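Local coordinates for mandelate racemase / muconate lactonizing enzyme family protein (Agrobacterium tumefaciens, PDB 4DXK) that belongs to the mandelate racemase group of the enolase superfamily, binds a metal ion in its barrel and may act as a lyase or racemase on an unidentified substrate, at residues Ile3-Thr8 with Leu21-Glu26; Glu80-Ser85 with Ile292-Gly297; His241-Lys246 with Ile264-Thr269; Ser329-Leu334 with Ile368-Gly373. All coordinates share one frame; numbering follows the deposited sequence. Where two conformers were deposited one is given.

Contact 1 (Ile3-Thr8 with Leu21-Glu26); sequences ITKLET and LVHTDE
The imidazole of His-23 reaches across to the neighbouring strand, its CB 3.9 Å from Lys-5 CB and its far edge against the carboxylate of Glu-7. His-23 NE2 donates to Glu-7 OE1 at 2.7 Å; the oxygen lies 4° out of the ring plane and is met on its anti side, with ring and carboxylate planes 24° apart. Glu-7 can reach because its chain is extended, CG anti to the backbone N (chi1 171°). On the other face of the sheet, Val-22 sets CG1 against Ile-3 CG1 at 3.8 Å and CG2 beside Leu-6 CD2 at 4.0 Å, a patch covered by Phe-87 of helix 79-99 and Ile-49 of helix 38-53. The strands form the first antiparallel hairpin of the N-terminal capping domain. Glu-7 and Leu-21 exchange both backbone bonds, but Thr-4 N gives to His-23 O (2.8 Å) while His-23 N gives to Lys-5 O (2.9 Å): Thr-4 and Lys-5 both face His-23, a classic beta bulge. Glu-7 OE2 also forms a salt bridge with Arg-392 on strand 390-396, so the carboxylate ties three strands together. NE2 must carry a proton; Glu-7 may favour imidazolium, Arg-392 and Lys-5 would oppose it, leaving the charge unsettled.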
# COMPACT_ATOMS: atom_id res chain seq x y z
N ILE A 3 -16.00 2.94 47.74
CA ILE A 3 -14.64 2.63 48.18
C ILE A 3 -14.30 3.50 49.38
O ILE A 3 -14.51 4.72 49.36
CB ILE A 3 -13.64 2.88 47.04
CG1 ILE A 3 -13.92 1.93 45.87
CG2 ILE A 3 -12.21 2.76 47.54
CD1 ILE A 3 -13.15 2.26 44.60
N THR A 4 -13.79 2.87 50.43
CA THR A 4 -13.43 3.60 51.65
C THR A 4 -11.93 3.68 51.88
O THR A 4 -11.45 4.64 52.47
CB THR A 4 -14.06 2.94 52.88
OG1 THR A 4 -13.77 1.53 52.82
CG2 THR A 4 -15.57 3.17 52.91
N LYS A 5 -11.20 2.62 51.52
CA LYS A 5 -9.76 2.58 51.76
C LYS A 5 -9.03 1.87 50.64
O LYS A 5 -9.56 0.93 50.04
CB LYS A 5 -9.43 1.84 53.06
CG LYS A 5 -10.17 2.31 54.29
CD LYS A 5 -9.99 1.34 55.45
CE LYS A 5 -8.52 1.04 55.71
NZ LYS A 5 -8.32 0.20 56.93
N LEU A 6 -7.81 2.31 50.37
CA LEU A 6 -6.89 1.56 49.52
C LEU A 6 -5.73 1.10 50.36
O LEU A 6 -5.08 1.90 51.05
CB LEU A 6 -6.33 2.42 48.39
CG LEU A 6 -7.24 2.89 47.26
CD1 LEU A 6 -6.38 3.36 46.08
CD2 LEU A 6 -8.21 1.79 46.84
N GLU A 7 -5.46 -0.19 50.31
CA GLU A 7 -4.40 -0.80 51.10
C GLU A 7 -3.42 -1.45 50.15
O GLU A 7 -3.82 -2.15 49.22
CB GLU A 7 -5.00 -1.84 52.05
CG GLU A 7 -3.97 -2.69 52.79
CD GLU A 7 -4.62 -3.76 53.65
OE1 GLU A 7 -5.84 -3.99 53.54
OE2 GLU A 7 -3.89 -4.39 54.45
N THR A 8 -2.13 -1.21 50.35
CA THR A 8 -1.11 -1.94 49.61
C THR A 8 -0.34 -2.84 50.56
O THR A 8 -0.12 -2.49 51.72
CB THR A 8 -0.15 -1.00 48.89
OG1 THR A 8 0.30 0.01 49.80
CG2 THR A 8 -0.85 -0.33 47.70
N LEU A 21 -5.49 -3.85 47.89
CA LEU A 21 -6.77 -4.24 48.48
C LEU A 21 -7.70 -3.04 48.51
O LEU A 21 -7.34 -1.97 49.03
CB LEU A 21 -6.60 -4.83 49.88
CG LEU A 21 -6.02 -6.25 49.94
CD1 LEU A 21 -4.52 -6.25 49.72
CD2 LEU A 21 -6.37 -6.92 51.26
N VAL A 22 -8.87 -3.20 47.91
CA VAL A 22 -9.83 -2.12 47.81
C VAL A 22 -10.96 -2.39 48.80
O VAL A 22 -11.74 -3.35 48.63
CB VAL A 22 -10.38 -2.01 46.37
CG1 VAL A 22 -11.42 -0.90 46.28
CG2 VAL A 22 -9.25 -1.75 45.38
N HIS A 23 -11.03 -1.58 49.85
CA HIS A 23 -12.04 -1.76 50.89
C HIS A 23 -13.26 -0.91 50.55
O HIS A 23 -13.14 0.15 49.93
CB HIS A 23 -11.49 -1.32 52.24
CG HIS A 23 -10.30 -2.11 52.70
ND1 HIS A 23 -10.37 -3.01 53.73
CD2 HIS A 23 -9.02 -2.12 52.27
CE1 HIS A 23 -9.18 -3.55 53.92
NE2 HIS A 23 -8.34 -3.02 53.05
N THR A 24 -14.44 -1.38 50.96
CA THR A 24 -15.69 -0.69 50.70
C THR A 24 -16.51 -0.51 51.97
O THR A 24 -16.29 -1.19 52.98
CB THR A 24 -16.56 -1.45 49.67
OG1 THR A 24 -16.92 -2.74 50.19
CG2 THR A 24 -15.81 -1.63 48.35
N ASP A 25 -17.48 0.39 51.91
CA ASP A 25 -18.34 0.61 53.07
C ASP A 25 -19.24 -0.58 53.38
O ASP A 25 -19.79 -0.68 54.48
CB ASP A 25 -19.13 1.93 52.97
CG ASP A 25 -19.91 2.09 51.68
OD1 ASP A 25 -20.05 1.12 50.89
OD2 ASP A 25 -20.42 3.21 51.46
N GLU A 26 -19.38 -1.50 52.43
CA GLU A 26 -20.16 -2.71 52.62
C GLU A 26 -19.31 -3.83 53.23
O GLU A 26 -19.81 -4.90 53.56
CB GLU A 26 -20.76 -3.16 51.29
CG GLU A 26 -21.80 -4.27 51.38
CD GLU A 26 -22.71 -4.31 50.16
OE1 GLU A 26 -23.16 -5.42 49.80
OE2 GLU A 26 -22.97 -3.24 49.58

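Contact 2 (Glu80-Ser85 with Ile292-Gly297); sequences EVRGNS and ISWCGG
Ser-85 CB, on helix 79-99, packs against two carbonyl oxygens of the facing loop, 3.3 Å from Ser-293 O and 3.4 Å from Ile-292 O. The side chain then turns so that OG lies anti to its own carbonyl carbon (chi1 -59°), beside the backbone N. In that position OG donates to Val-81 O one helical turn back, at 2.7 Å, and accepts from Gly-296 N at 2.8 Å with a bent N-H...O angle of 133°. Val-81 O also receives the helical bond from Ser-85 N, and the two donors arrive from opposite faces of its plane. The helix belongs to the N-terminal capping domain and the loop follows barrel strand 287-290, which makes this an interface between the two domains of the enolase fold. Beside the serine, Val-81 CG1 sits 3.5 Å from Trp-294 O, a buried oxygen with no polar partner in the model. One residue along, Arg-82 lays CD 3.4 Å from Trp-294 CD1, approaching the indole obliquely, while the guanidinium stands 86° from the ring plane. Its NH2 donates to Phe-36 O, its NH1 forms a salt bridge with Glu-80 of the second subunit, and Trp-294 NE1 bonds to Phe-35 O.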
# COMPACT_ATOMS: atom_id res chain seq x y z
N GLU A 80 2.46 3.30 36.40
CA GLU A 80 1.09 3.78 36.51
C GLU A 80 0.11 2.71 36.02
O GLU A 80 -0.90 2.41 36.67
CB GLU A 80 0.89 5.07 35.71
CG GLU A 80 1.71 6.27 36.20
CD GLU A 80 3.05 6.48 35.51
OE1 GLU A 80 3.63 5.53 34.93
OE2 GLU A 80 3.52 7.63 35.55
N VAL A 81 0.40 2.13 34.85
CA VAL A 81 -0.47 1.10 34.31
C VAL A 81 -0.49 -0.13 35.21
O VAL A 81 -1.56 -0.72 35.42
CB VAL A 81 -0.09 0.75 32.87
CG1 VAL A 81 -0.85 -0.48 32.40
CG2 VAL A 81 -0.38 1.96 31.97
N ARG A 82 0.65 -0.53 35.75
CA ARG A 82 0.67 -1.69 36.65
C ARG A 82 -0.20 -1.44 37.88
O ARG A 82 -0.95 -2.33 38.31
CB ARG A 82 2.11 -2.07 37.03
CG ARG A 82 2.92 -2.48 35.81
CD ARG A 82 4.14 -3.33 36.13
NE ARG A 82 5.07 -2.72 37.08
CZ ARG A 82 5.91 -1.73 36.80
NH1 ARG A 82 5.95 -1.19 35.58
NH2 ARG A 82 6.71 -1.26 37.76
N GLY A 83 -0.15 -0.24 38.43
CA GLY A 83 -1.01 0.08 39.56
C GLY A 83 -2.48 0.08 39.18
O GLY A 83 -3.32 -0.46 39.90
N ASN A 84 -2.79 0.70 38.05
CA ASN A 84 -4.17 0.70 37.55
C ASN A 84 -4.70 -0.70 37.34
O ASN A 84 -5.87 -0.99 37.59
CB ASN A 84 -4.28 1.45 36.22
CG ASN A 84 -4.00 2.93 36.34
OD1 ASN A 84 -3.95 3.49 37.43
ND2 ASN A 84 -3.82 3.57 35.19
N SER A 85 -3.83 -1.58 36.86
CA SER A 85 -4.21 -2.95 36.54
C SER A 85 -4.50 -3.76 37.80
O SER A 85 -5.49 -4.49 37.85
CB SER A 85 -3.11 -3.64 35.72
OG SER A 85 -2.85 -2.94 34.51
N ILE A 292 -2.44 -9.47 32.55
CA ILE A 292 -3.54 -8.66 33.03
C ILE A 292 -3.10 -7.58 34.01
O ILE A 292 -3.75 -6.55 34.13
CB ILE A 292 -4.64 -9.52 33.67
CG1 ILE A 292 -4.11 -10.29 34.86
CG2 ILE A 292 -5.27 -10.46 32.64
CD1 ILE A 292 -5.20 -11.02 35.60
N SER A 293 -2.00 -7.82 34.71
CA SER A 293 -1.48 -6.87 35.69
C SER A 293 -0.53 -5.83 35.10
O SER A 293 -0.06 -4.94 35.82
CB SER A 293 -0.80 -7.58 36.87
OG SER A 293 0.48 -8.09 36.54
N TRP A 294 -0.24 -5.96 33.80
CA TRP A 294 0.67 -5.07 33.09
C TRP A 294 -0.02 -4.34 31.93
O TRP A 294 0.59 -3.45 31.35
CB TRP A 294 1.87 -5.85 32.52
CG TRP A 294 2.76 -6.49 33.54
CD1 TRP A 294 2.78 -6.24 34.89
CD2 TRP A 294 3.73 -7.53 33.32
NE1 TRP A 294 3.72 -7.04 35.50
CE2 TRP A 294 4.31 -7.84 34.56
CE3 TRP A 294 4.18 -8.21 32.18
CZ2 TRP A 294 5.31 -8.80 34.70
CZ3 TRP A 294 5.17 -9.17 32.32
CH2 TRP A 294 5.73 -9.45 33.57
N CYS A 295 -1.26 -4.72 31.59
CA CYS A 295 -1.87 -4.26 30.34
C CYS A 295 -3.08 -3.38 30.51
O CYS A 295 -3.67 -2.95 29.52
CB CYS A 295 -2.26 -5.45 29.45
SG CYS A 295 -3.73 -6.34 30.01
N GLY A 296 -3.49 -3.14 31.76
CA GLY A 296 -4.72 -2.40 32.03
C GLY A 296 -5.81 -3.22 32.71
O GLY A 296 -6.98 -2.82 32.71
N GLY A 297 -5.45 -4.37 33.26
CA GLY A 297 -6.38 -5.14 34.07
C GLY A 297 -7.21 -6.12 33.27
O GLY A 297 -7.04 -6.27 32.05

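Contact 3 (His241-Lys246 with Ile264-Thr269); sequences HEDPIK and ISASET. With NA (sodium ion), chain C.
Asp-243 OD2 receives hydrogen bonds from two waters, water 1 at 2.8 Å and water 2 at 2.7 Å, while the other oxygen, OD1, accepts from Ser-267 OG at 2.6 Å. The serine meets OD1 on its syn side, 26° out of the carboxylate plane. Ser-267 OG in turn accepts from Thr-269 N, an ST turn that shapes the loop just after the cis peptide between Ala-266 and Ser-267. Water 1 also donates to Glu-242 OE2 and accepts from Glu-268 N, linking both segments. Water 2 is a sodium ligand, so Asp-243 acts from the second shell. Glu-242 OE2 and Glu-268 OE1 each bind the sodium ion directly at 2.3 Å, with their carboxylate planes 70° apart. Glu-242 arrives extended, CG anti to the backbone N, whereas Glu-268 starts with CG between N and the carbonyl carbon (chi1 68°), which turns its chain across that of Glu-242 at about a right angle. Glu-216 supplies the third carboxylate, and water 3, held by Glu-268 OE2, is also bound to the ion; Tyr-71 OH of the second subunit bonds to the same OE2. Beneath the site run parallel strands of one beta-alpha-beta unit of the barrel: Ser-265 N donates to His-241 O, and Asp-243 N to Ser-265 O. The metal lies at the C-terminal ends of these strands, as in other enolase-superfamily enzymes. With Glu-242 OE2 and Glu-268 OE1 only 3.3 Å apart, the cation probably offsets much of the carboxylate repulsion, and Lys-172, in a salt bridge with Glu-242 OE1, adds further positive charge.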
# COMPACT_ATOMS: atom_id res chain seq x y z
N HIS A 241 7.19 -18.12 18.86
CA HIS A 241 8.40 -17.36 19.14
C HIS A 241 7.97 -16.09 19.84
O HIS A 241 7.40 -15.18 19.21
CB HIS A 241 9.17 -17.05 17.85
CG HIS A 241 9.79 -18.25 17.22
ND1 HIS A 241 10.45 -18.20 16.01
CD2 HIS A 241 9.85 -19.54 17.63
CE1 HIS A 241 10.89 -19.41 15.70
NE2 HIS A 241 10.53 -20.24 16.66
N GLU A 242 8.23 -16.04 21.14
CA GLU A 242 7.68 -15.00 22.00
C GLU A 242 8.67 -13.86 22.19
O GLU A 242 9.84 -14.08 22.53
CB GLU A 242 7.31 -15.61 23.35
CG GLU A 242 6.66 -14.65 24.34
CD GLU A 242 6.18 -15.37 25.59
OE1 GLU A 242 5.98 -16.60 25.55
OE2 GLU A 242 6.01 -14.70 26.63
N ASP A 243 8.19 -12.64 21.97
CA ASP A 243 8.99 -11.43 22.15
C ASP A 243 10.37 -11.55 21.51
O ASP A 243 11.39 -11.36 22.16
CB ASP A 243 9.06 -11.07 23.63
CG ASP A 243 7.73 -10.59 24.17
OD1 ASP A 243 6.97 -10.03 23.38
OD2 ASP A 243 7.45 -10.77 25.37
N PRO A 244 10.41 -11.85 20.20
CA PRO A 244 11.71 -12.05 19.55
C PRO A 244 12.56 -10.78 19.47
O PRO A 244 13.79 -10.88 19.40
CB PRO A 244 11.33 -12.50 18.14
CG PRO A 244 9.94 -11.94 17.92
CD PRO A 244 9.29 -12.07 19.26
N ILE A 245 11.90 -9.62 19.47
CA ILE A 245 12.54 -8.32 19.46
C ILE A 245 11.79 -7.43 20.45
O ILE A 245 10.75 -7.82 20.97
CB ILE A 245 12.54 -7.66 18.05
CG1 ILE A 245 11.11 -7.39 17.57
CG2 ILE A 245 13.34 -8.50 17.04
CD1 ILE A 245 11.05 -6.52 16.32
N LYS A 246 12.33 -6.25 20.73
CA LYS A 246 11.67 -5.28 21.59
C LYS A 246 10.37 -4.84 20.94
O LYS A 246 10.33 -4.60 19.74
CB LYS A 246 12.58 -4.07 21.80
CG LYS A 246 12.17 -3.18 22.96
CD LYS A 246 12.58 -3.77 24.29
CE LYS A 246 12.42 -2.75 25.41
NZ LYS A 246 12.71 -3.41 26.70
N ILE A 264 4.56 -15.42 15.80
CA ILE A 264 5.02 -14.52 16.84
C ILE A 264 4.04 -14.56 18.00
O ILE A 264 2.82 -14.43 17.81
CB ILE A 264 5.08 -13.08 16.31
CG1 ILE A 264 6.09 -12.97 15.17
CG2 ILE A 264 5.42 -12.09 17.42
CD1 ILE A 264 6.00 -11.67 14.40
N SER A 265 4.57 -14.71 19.20
CA SER A 265 3.80 -14.54 20.42
C SER A 265 4.17 -13.16 20.97
O SER A 265 5.33 -12.88 21.26
CB SER A 265 4.19 -15.65 21.39
OG SER A 265 3.72 -15.44 22.68
N ALA A 266 3.18 -12.27 21.07
CA ALA A 266 3.41 -10.88 21.45
C ALA A 266 2.13 -10.32 22.06
O ALA A 266 1.05 -10.61 21.53
CB ALA A 266 3.80 -10.06 20.23
N SER A 267 2.20 -9.56 23.15
CA SER A 267 3.36 -9.46 24.04
C SER A 267 2.88 -9.06 25.43
O SER A 267 2.14 -8.08 25.58
CB SER A 267 4.36 -8.41 23.58
OG SER A 267 5.41 -8.29 24.54
N GLU A 268 3.36 -9.78 26.45
CA GLU A 268 3.13 -9.41 27.84
C GLU A 268 3.64 -7.99 28.15
O GLU A 268 3.22 -7.38 29.13
CB GLU A 268 3.83 -10.42 28.76
CG GLU A 268 5.36 -10.36 28.68
CD GLU A 268 6.07 -11.52 29.35
OE1 GLU A 268 5.62 -12.67 29.20
OE2 GLU A 268 7.10 -11.28 30.03
N THR A 269 4.55 -7.48 27.32
CA THR A 269 5.12 -6.15 27.57
C THR A 269 4.28 -4.99 27.05
O THR A 269 4.60 -3.84 27.34
CB THR A 269 6.56 -6.00 27.00
OG1 THR A 269 6.53 -5.95 25.57
CG2 THR A 269 7.45 -7.15 27.45
NA NA C . 7.32 -14.08 28.44
O HOH W 1 4.96 -11.94 25.62
O HOH W 2 8.43 -12.47 27.17
O HOH W 3 8.62 -13.35 30.27

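Contact 4 (Ser329-Leu334 with Ile368-Gly373); sequences STHLSL and ITVPPG
This is apolar packing of a helix on a strand end, without a hydrogen bond across it: helix 323-335 meets the end of strand 367-369 and the extended segment that follows. Val-370 makes the largest contribution. With CG1 anti to the carbonyl carbon (chi1 -64°), it lays this methyl over one face of the His-331 imidazole, 3.4 Å from the ring centroid and only 4° off the ring normal, a CH-pi contact. The ring is presented to the methyl by chi2 of -87°, and both its nitrogens are engaged elsewhere, ND1 with Ala-104 N and NE2 with Leu-376 O, which would fix its rotation. Val-370 CG1 also touches Thr-330 CG2 at 3.8 Å and Leu-334 CD1 at 3.9 Å, so the methyl meets three residues of about one helical turn. Leu-334 CD1 continues to Thr-369 OG1 (3.7 Å), a hydroxyl that is hydrogen-bonded to Arg-113 O. At the other end, Ile-368 CD1 approaches Thr-330 OG1 at 3.9 Å; that hydroxyl is bonded to Leu-326 O within the helix. Val-370 N is buried here with no polar partner in the model. Strand 367-369 belongs to a small mixed sheet with strands 115-118, 342-343 and 362-364, and the contact packs it against the helix that follows barrel strand 315-317, in the alpha/beta-barrel domain of the enolase fold.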
# COMPACT_ATOMS: atom_id res chain seq x y z
N SER A 329 -6.13 -14.62 35.68
CA SER A 329 -5.87 -15.00 34.30
C SER A 329 -6.62 -16.28 33.94
O SER A 329 -7.10 -16.44 32.81
CB SER A 329 -4.38 -15.21 34.06
OG SER A 329 -3.68 -13.99 34.26
N THR A 330 -6.70 -17.21 34.89
CA THR A 330 -7.44 -18.44 34.66
C THR A 330 -8.93 -18.14 34.46
O THR A 330 -9.55 -18.73 33.57
CB THR A 330 -7.18 -19.47 35.77
OG1 THR A 330 -5.77 -19.72 35.85
CG2 THR A 330 -7.88 -20.78 35.46
N HIS A 331 -9.50 -17.22 35.24
CA HIS A 331 -10.89 -16.80 34.99
C HIS A 331 -11.06 -16.29 33.56
O HIS A 331 -12.00 -16.66 32.85
CB HIS A 331 -11.33 -15.70 35.96
CG HIS A 331 -11.65 -16.19 37.34
ND1 HIS A 331 -12.90 -16.66 37.69
CD2 HIS A 331 -10.88 -16.27 38.45
CE1 HIS A 331 -12.88 -17.02 38.97
NE2 HIS A 331 -11.67 -16.79 39.45
N LEU A 332 -10.15 -15.43 33.12
CA LEU A 332 -10.20 -14.93 31.74
C LEU A 332 -10.09 -16.05 30.72
O LEU A 332 -10.83 -16.08 29.73
CB LEU A 332 -9.10 -13.90 31.53
CG LEU A 332 -8.96 -13.35 30.10
CD1 LEU A 332 -10.22 -12.63 29.64
CD2 LEU A 332 -7.74 -12.45 30.00
N SER A 333 -9.19 -16.99 30.97
CA SER A 333 -8.98 -18.12 30.07
C SER A 333 -10.15 -19.09 30.03
O SER A 333 -10.31 -19.79 29.04
CB SER A 333 -7.70 -18.85 30.45
OG SER A 333 -6.57 -18.06 30.14
N LEU A 334 -10.95 -19.17 31.09
CA LEU A 334 -12.13 -20.03 31.06
C LEU A 334 -13.28 -19.35 30.32
O LEU A 334 -14.15 -20.02 29.76
CB LEU A 334 -12.57 -20.44 32.46
CG LEU A 334 -11.54 -21.25 33.25
CD1 LEU A 334 -12.17 -21.75 34.54
CD2 LEU A 334 -10.97 -22.42 32.47
N ILE A 368 -5.87 -26.64 33.95
CA ILE A 368 -6.02 -25.76 35.11
C ILE A 368 -7.43 -25.19 35.18
O ILE A 368 -8.07 -24.93 34.14
CB ILE A 368 -4.94 -24.64 35.09
CG1 ILE A 368 -4.94 -23.83 36.39
CG2 ILE A 368 -5.11 -23.73 33.88
CD1 ILE A 368 -3.71 -22.95 36.54
N THR A 369 -7.94 -25.02 36.39
CA THR A 369 -9.22 -24.37 36.60
C THR A 369 -9.16 -23.43 37.80
O THR A 369 -8.19 -23.43 38.55
CB THR A 369 -10.36 -25.39 36.76
OG1 THR A 369 -11.62 -24.72 36.64
CG2 THR A 369 -10.27 -26.11 38.10
N VAL A 370 -10.20 -22.61 37.98
CA VAL A 370 -10.23 -21.64 39.07
C VAL A 370 -10.57 -22.29 40.41
O VAL A 370 -11.22 -23.33 40.46
CB VAL A 370 -11.24 -20.51 38.79
CG1 VAL A 370 -10.81 -19.71 37.56
CG2 VAL A 370 -12.65 -21.07 38.60
N PRO A 371 -10.12 -21.68 41.52
CA PRO A 371 -10.66 -22.10 42.81
C PRO A 371 -12.14 -21.72 42.87
O PRO A 371 -12.56 -20.78 42.19
CB PRO A 371 -9.86 -21.29 43.83
CG PRO A 371 -9.44 -20.07 43.09
CD PRO A 371 -9.26 -20.49 41.64
N PRO A 372 -12.93 -22.45 43.66
CA PRO A 372 -14.37 -22.17 43.72
C PRO A 372 -14.70 -20.88 44.47
O PRO A 372 -13.92 -20.41 45.31
CB PRO A 372 -14.92 -23.37 44.49
CG PRO A 372 -13.79 -23.78 45.38
CD PRO A 372 -12.55 -23.57 44.53
N GLY A 373 -15.86 -20.31 44.17
CA GLY A 373 -16.34 -19.17 44.92
C GLY A 373 -16.48 -17.90 44.12
O GLY A 373 -16.10 -17.82 42.95

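Contact 3 holds the sodium site, and the others lie at increasing remove from it. Contact 2 touches it directly: Trp-294 CE3 is 3.3 Å from Glu-268 O, and the indole is about 7 Å from the sodium ion, so the interface between capping domain and barrel borders the metal pocket. Both contacts also meet the second subunit. Contact 4 joins contact 2 through Ile-292 CD1 and Ser-329 OG, 3.6 Å apart, but its nearest atoms are about 10 Å from those of contact 3. Contact 1 touches none of the others; it is about 8 Å from contact 2 at the nearest atoms, and its centre lies 36 Å from that of contact 3.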